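Local coordinates for protein NADH-rubredoxin oxidoreductase (Clostridium acetobutylicum, PDB 3KLJ) that catalyses the NADH-dependent reduction of rubredoxin, using one bound FAD per subunit to pass electrons along a chain that scavenges dioxygen, at residues K120-A124 and E212-I218; N250-E254 and D295-S299. One frame throughout, in Å; residues are numbered along the deposited sequence.

Contact 1. Residues K120-A124 and E212-I218; sequences KVPHA and EEMGDLI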
loop_
_atom_site.group_PDB
_atom_site.type_symbol
_atom_site.label_atom_id
_atom_site.label_comp_id
_atom_site.label_asym_id
_atom_site.label_seq_id
_atom_site.Cartn_x
_atom_site.Cartn_y
_atom_site.Cartn_z
ATOM N N LYS A 120 18.697 -5.128 -7.062
ATOM C CA LYS A 120 19.458 -6.196 -7.690
ATOM C C LYS A 120 19.612 -7.344 -6.694
ATOM O O LYS A 120 19.914 -7.115 -5.521
ATOM C CB LYS A 120 20.828 -5.679 -8.125
ATOM C CG LYS A 120 21.302 -6.212 -9.460
ATOM C CD LYS A 120 20.675 -5.431 -10.609
ATOM C CE LYS A 120 21.566 -5.463 -11.833
ATOM N NZ LYS A 120 21.068 -4.547 -12.895
ATOM N N VAL A 121 19.362 -8.567 -7.155
ATOM C CA VAL A 121 19.512 -9.769 -6.331
ATOM C C VAL A 121 20.554 -10.684 -6.976
ATOM O O VAL A 121 20.359 -11.126 -8.110
ATOM C CB VAL A 121 18.178 -10.548 -6.189
ATOM C CG1 VAL A 121 18.380 -11.843 -5.398
ATOM C CG2 VAL A 121 17.104 -9.685 -5.542
ATOM N N PRO A 122 21.658 -10.977 -6.259
ATOM C CA PRO A 122 22.716 -11.801 -6.845
ATOM C C PRO A 122 22.244 -13.240 -7.042
ATOM O O PRO A 122 21.512 -13.770 -6.194
ATOM C CB PRO A 122 23.840 -11.742 -5.800
ATOM C CG PRO A 122 23.425 -10.692 -4.799
ATOM C CD PRO A 122 21.944 -10.635 -4.855
ATOM N N HIS A 123 22.648 -13.839 -8.165
ATOM C CA HIS A 123 22.332 -15.233 -8.530
ATOM C C HIS A 123 20.972 -15.426 -9.215
ATOM O O HIS A 123 20.694 -16.499 -9.751
ATOM C CB HIS A 123 22.481 -16.189 -7.331
ATOM C CG HIS A 123 23.859 -16.209 -6.746
ATOM N ND1 HIS A 123 24.955 -16.678 -7.437
ATOM C CD2 HIS A 123 24.318 -15.809 -5.537
ATOM C CE1 HIS A 123 26.031 -16.570 -6.679
ATOM N NE2 HIS A 123 25.672 -16.046 -5.519
ATOM N N ALA A 124 20.139 -14.390 -9.205
ATOM C CA ALA A 124 18.806 -14.474 -9.796
ATOM C C ALA A 124 18.806 -14.005 -11.245
ATOM O O ALA A 124 19.200 -12.873 -11.541
ATOM C CB ALA A 124 17.806 -13.666 -8.982
ATOM N N GLU A 212 24.313 -13.370 -1.836
ATOM C CA GLU A 212 25.436 -13.929 -2.602
ATOM C C GLU A 212 25.772 -15.337 -2.120
ATOM O O GLU A 212 26.300 -16.158 -2.877
ATOM C CB GLU A 212 26.685 -13.052 -2.469
ATOM C CG GLU A 212 26.631 -11.732 -3.217
ATOM C CD GLU A 212 27.985 -11.322 -3.780
ATOM O OE1 GLU A 212 29.024 -11.876 -3.350
ATOM O OE2 GLU A 212 28.010 -10.441 -4.663
ATOM N N GLU A 213 25.451 -15.598 -0.851
ATOM C CA GLU A 213 25.776 -16.863 -0.194
ATOM C C GLU A 213 24.574 -17.814 -0.199
ATOM O O GLU A 213 24.592 -18.879 0.458
ATOM C CB GLU A 213 26.228 -16.588 1.247
ATOM C CG GLU A 213 27.287 -15.488 1.360
ATOM C CD GLU A 213 28.690 -16.033 1.510
ATOM O OE1 GLU A 213 29.521 -15.850 0.588
ATOM O OE2 GLU A 213 28.956 -16.653 2.560
ATOM N N MET A 214 23.531 -17.417 -0.935
ATOM C CA MET A 214 22.293 -18.192 -1.014
ATOM C C MET A 214 21.957 -18.559 -2.463
ATOM O O MET A 214 20.780 -18.679 -2.837
ATOM C CB MET A 214 21.143 -17.418 -0.359
ATOM C CG MET A 214 21.400 -17.043 1.112
ATOM S SD MET A 214 20.034 -16.162 1.905
ATOM C CE MET A 214 18.917 -17.535 2.195
ATOM N N GLY A 215 23.011 -18.738 -3.265
ATOM C CA GLY A 215 22.899 -19.052 -4.682
ATOM C C GLY A 215 21.994 -20.229 -4.997
ATOM O O GLY A 215 21.085 -20.106 -5.852
ATOM N N ASP A 216 22.237 -21.359 -4.300
ATOM C CA ASP A 216 21.496 -22.605 -4.554
ATOM C C ASP A 216 19.982 -22.447 -4.382
ATOM O O ASP A 216 19.205 -22.909 -5.224
ATOM C CB ASP A 216 22.012 -23.748 -3.667
ATOM C CG ASP A 216 23.391 -24.241 -4.082
ATOM O OD1 ASP A 216 23.837 -23.922 -5.209
ATOM O OD2 ASP A 216 24.030 -24.965 -3.273
ATOM N N LEU A 217 19.570 -21.790 -3.298
ATOM C CA LEU A 217 18.153 -21.544 -3.050
ATOM C C LEU A 217 17.590 -20.515 -4.029
ATOM O O LEU A 217 16.511 -20.721 -4.587
ATOM C CB LEU A 217 17.913 -21.111 -1.597
ATOM C CG LEU A 217 16.485 -20.741 -1.166
ATOM C CD1 LEU A 217 15.494 -21.875 -1.453
ATOM C CD2 LEU A 217 16.459 -20.382 0.320
ATOM N N ILE A 218 18.320 -19.420 -4.236
ATOM C CA ILE A 218 17.908 -18.381 -5.187
ATOM C C ILE A 218 17.704 -18.933 -6.606
ATOM O O ILE A 218 16.657 -18.702 -7.221
ATOM C CB ILE A 218 18.862 -17.151 -5.152
ATOM C CG1 ILE A 218 18.511 -16.271 -3.938
ATOM C CG2 ILE A 218 18.757 -16.333 -6.431
ATOM C CD1 ILE A 218 19.522 -15.180 -3.609
#

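Contact 2. Residues N250-E254 and D295-S299; sequences NDHME and DASYS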
loop_
_atom_site.group_PDB
_atom_site.type_symbol
_atom_site.label_atom_id
_atom_site.label_comp_id
_atom_site.label_asym_id
_atom_site.label_seq_id
_atom_site.Cartn_x
_atom_site.Cartn_y
_atom_site.Cartn_z
ATOM N N ASN A 250 -3.406 19.611 -0.908
ATOM C CA ASN A 250 -4.129 20.143 0.254
ATOM C C ASN A 250 -5.337 19.246 0.591
ATOM O O ASN A 250 -5.461 18.139 0.050
ATOM C CB ASN A 250 -4.458 21.653 0.130
ATOM C CG ASN A 250 -5.541 21.983 -0.929
ATOM O OD1 ASN A 250 -5.825 23.158 -1.186
ATOM N ND2 ASN A 250 -6.111 20.973 -1.544
ATOM N N ASP A 251 -6.197 19.700 1.501
ATOM C CA ASP A 251 -7.335 18.896 1.965
ATOM C C ASP A 251 -8.409 18.739 0.878
ATOM O O ASP A 251 -9.236 17.816 0.939
ATOM C CB ASP A 251 -7.941 19.521 3.224
ATOM C CG ASP A 251 -8.233 20.998 3.045
ATOM O OD1 ASP A 251 -7.276 21.770 2.862
ATOM O OD2 ASP A 251 -9.413 21.382 3.076
ATOM N N HIS A 252 -8.380 19.628 -0.119
ATOM C CA HIS A 252 -9.252 19.509 -1.299
ATOM C C HIS A 252 -8.698 18.574 -2.377
ATOM O O HIS A 252 -9.277 18.448 -3.451
ATOM C CB HIS A 252 -9.492 20.896 -1.901
ATOM C CG HIS A 252 -10.054 21.874 -0.926
ATOM N ND1 HIS A 252 -11.290 21.708 -0.336
ATOM C CD2 HIS A 252 -9.551 23.030 -0.433
ATOM C CE1 HIS A 252 -11.523 22.723 0.480
ATOM N NE2 HIS A 252 -10.482 23.536 0.438
ATOM N N MET A 253 -7.562 17.942 -2.085
ATOM C CA MET A 253 -6.792 17.136 -3.046
ATOM C C MET A 253 -6.214 17.936 -4.232
ATOM O O MET A 253 -5.870 17.369 -5.263
ATOM C CB MET A 253 -7.581 15.897 -3.514
ATOM C CG MET A 253 -7.784 14.839 -2.432
ATOM S SD MET A 253 -6.212 14.244 -1.774
ATOM C CE MET A 253 -6.245 14.824 -0.061
ATOM N N GLU A 254 -6.097 19.252 -4.062
ATOM C CA GLU A 254 -5.506 20.136 -5.079
ATOM C C GLU A 254 -3.983 20.136 -4.996
ATOM O O GLU A 254 -3.425 20.235 -3.903
ATOM C CB GLU A 254 -5.998 21.561 -4.874
ATOM C CG GLU A 254 -7.502 21.718 -5.014
ATOM C CD GLU A 254 -7.989 23.098 -4.644
ATOM O OE1 GLU A 254 -7.541 23.654 -3.611
ATOM O OE2 GLU A 254 -8.836 23.627 -5.390
ATOM N N ASP A 295 -16.479 21.825 -2.827
ATOM C CA ASP A 295 -15.250 22.011 -2.029
ATOM C C ASP A 295 -15.107 21.133 -0.765
ATOM O O ASP A 295 -14.798 21.633 0.331
ATOM C CB ASP A 295 -14.994 23.503 -1.730
ATOM C CG ASP A 295 -15.961 24.086 -0.708
ATOM O OD1 ASP A 295 -15.593 25.096 -0.069
ATOM O OD2 ASP A 295 -17.076 23.547 -0.535
ATOM N N ALA A 296 -15.327 19.828 -0.939
ATOM C CA ALA A 296 -15.155 18.837 0.120
ATOM C C ALA A 296 -13.715 18.790 0.616
ATOM O O ALA A 296 -12.774 19.011 -0.148
ATOM C CB ALA A 296 -15.580 17.452 -0.373
ATOM N N SER A 297 -13.556 18.506 1.903
ATOM C CA SER A 297 -12.243 18.364 2.513
ATOM C C SER A 297 -11.989 16.945 3.009
ATOM O O SER A 297 -12.795 16.373 3.744
ATOM C CB SER A 297 -12.091 19.318 3.689
ATOM O OG SER A 297 -11.768 20.611 3.241
ATOM N N TYR A 298 -10.838 16.413 2.624
ATOM C CA TYR A 298 -10.334 15.172 3.166
ATOM C C TYR A 298 -9.736 15.431 4.537
ATOM O O TYR A 298 -8.966 16.379 4.721
ATOM C CB TYR A 298 -9.262 14.597 2.237
ATOM C CG TYR A 298 -8.564 13.370 2.788
ATOM C CD1 TYR A 298 -7.262 13.450 3.289
ATOM C CD2 TYR A 298 -9.210 12.138 2.823
ATOM C CE1 TYR A 298 -6.620 12.329 3.798
ATOM C CE2 TYR A 298 -8.577 11.010 3.336
ATOM C CZ TYR A 298 -7.283 11.118 3.814
ATOM O OH TYR A 298 -6.654 10.013 4.318
ATOM N N SER A 299 -10.078 14.588 5.504
ATOM C CA SER A 299 -9.337 14.598 6.760
ATOM C C SER A 299 -8.674 13.244 6.965
ATOM O O SER A 299 -9.223 12.213 6.587
ATOM C CB SER A 299 -10.214 14.991 7.951
ATOM O OG SER A 299 -11.121 13.954 8.266
#

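Contact 1. Residues K120-A124 and E212-I218
In the NADH-binding domain, a Rossmann-type fold, a type II beta turn (V121 to A124) leading into edge strand 127-128 packs against the start of helix 215-220. P122 and H123 are its two central residues; proline suits the first, being fixed near the required phi, while H123 adopts the positive phi (84°) of the second. The apolar part centres on I218, which projects from the helix toward the turn: its CG2 meets A124 CB at 3.8 Å and its CD1 lies 4.0 Å from V121 CG1. I218 also touches F150 and V223, and V121 touches I152 and T225, so turn and helix pack together on strands 149-152 and 222-225. At the more exposed side, P122 CG packs on the aliphatic E212 CG at 3.7 Å. G215, lacking a side chain, lets the imidazole lie close, and its CA makes a CH-pi contact 3.9 Å from the H123 ring centroid. The one polar bond uses the ring edge: H123 NE2 donates to the backbone E212 O at 2.7 Å.

Contact 2. Residues N250-E254 and D295-S299
D251, H252 and Y298 bury the most surface where a type I beta turn (N250 to M253) meets segment 295-299, extended from A296 on. D251 and H252 occupy the turn's two central positions. D251 binds twice: its backbone O accepts a nearly straight hydrogen bond from Y298 N (2.7 Å, 171°), and its carboxylate OD2 takes a very short one from S297 OG (2.5 Å). Only the second depends on residue type: the short side chain of D251 reaches the small serine's hydroxyl. H252 turns its ring edge to the same segment, ND1 donating to A296 O at 3.1 Å; that carbonyl also receives N290 ND2 from helix 277-291. Y298 bonds through its backbone and sends its ring inward, where CD1 lies 3.8 Å from M253 CE and the ring packs edge-to-face with F269. The M253 side chain, about 10 Å from the bound FAD, also touches Q283. With positive phi (64°) at M253, where glycine is usual, and N250 N bonded to E254 O (3.1 Å), the turn carries a G1 bulge. This packing joins two loops of the FAD-binding domain of the glutathione reductase (GR) fold, after strand 247-249 and after helix 277-291.

How the contacts relate
The two contacts lie on opposite sides of the chain's centre, 46 Å apart between centres and about 32 Å between nearest atoms. Along the chain they come in series: contact 1 closes before contact 2 opens. They share no sheet. Contact 1 belongs to the NADH-binding domain, built on the parallel sheet running from strand 127-128 to strand 204-206. Contact 2 lies wholly in the FAD-binding domain, where strand 260-262 borders the other parallel sheet, a few residues before the chain passes into the C-terminal domain. Because the NADH-binding domain is inserted into the FAD-binding one, contact 1 is internal to the insert, whereas contact 2 forms after the chain has returned to the flavin domain.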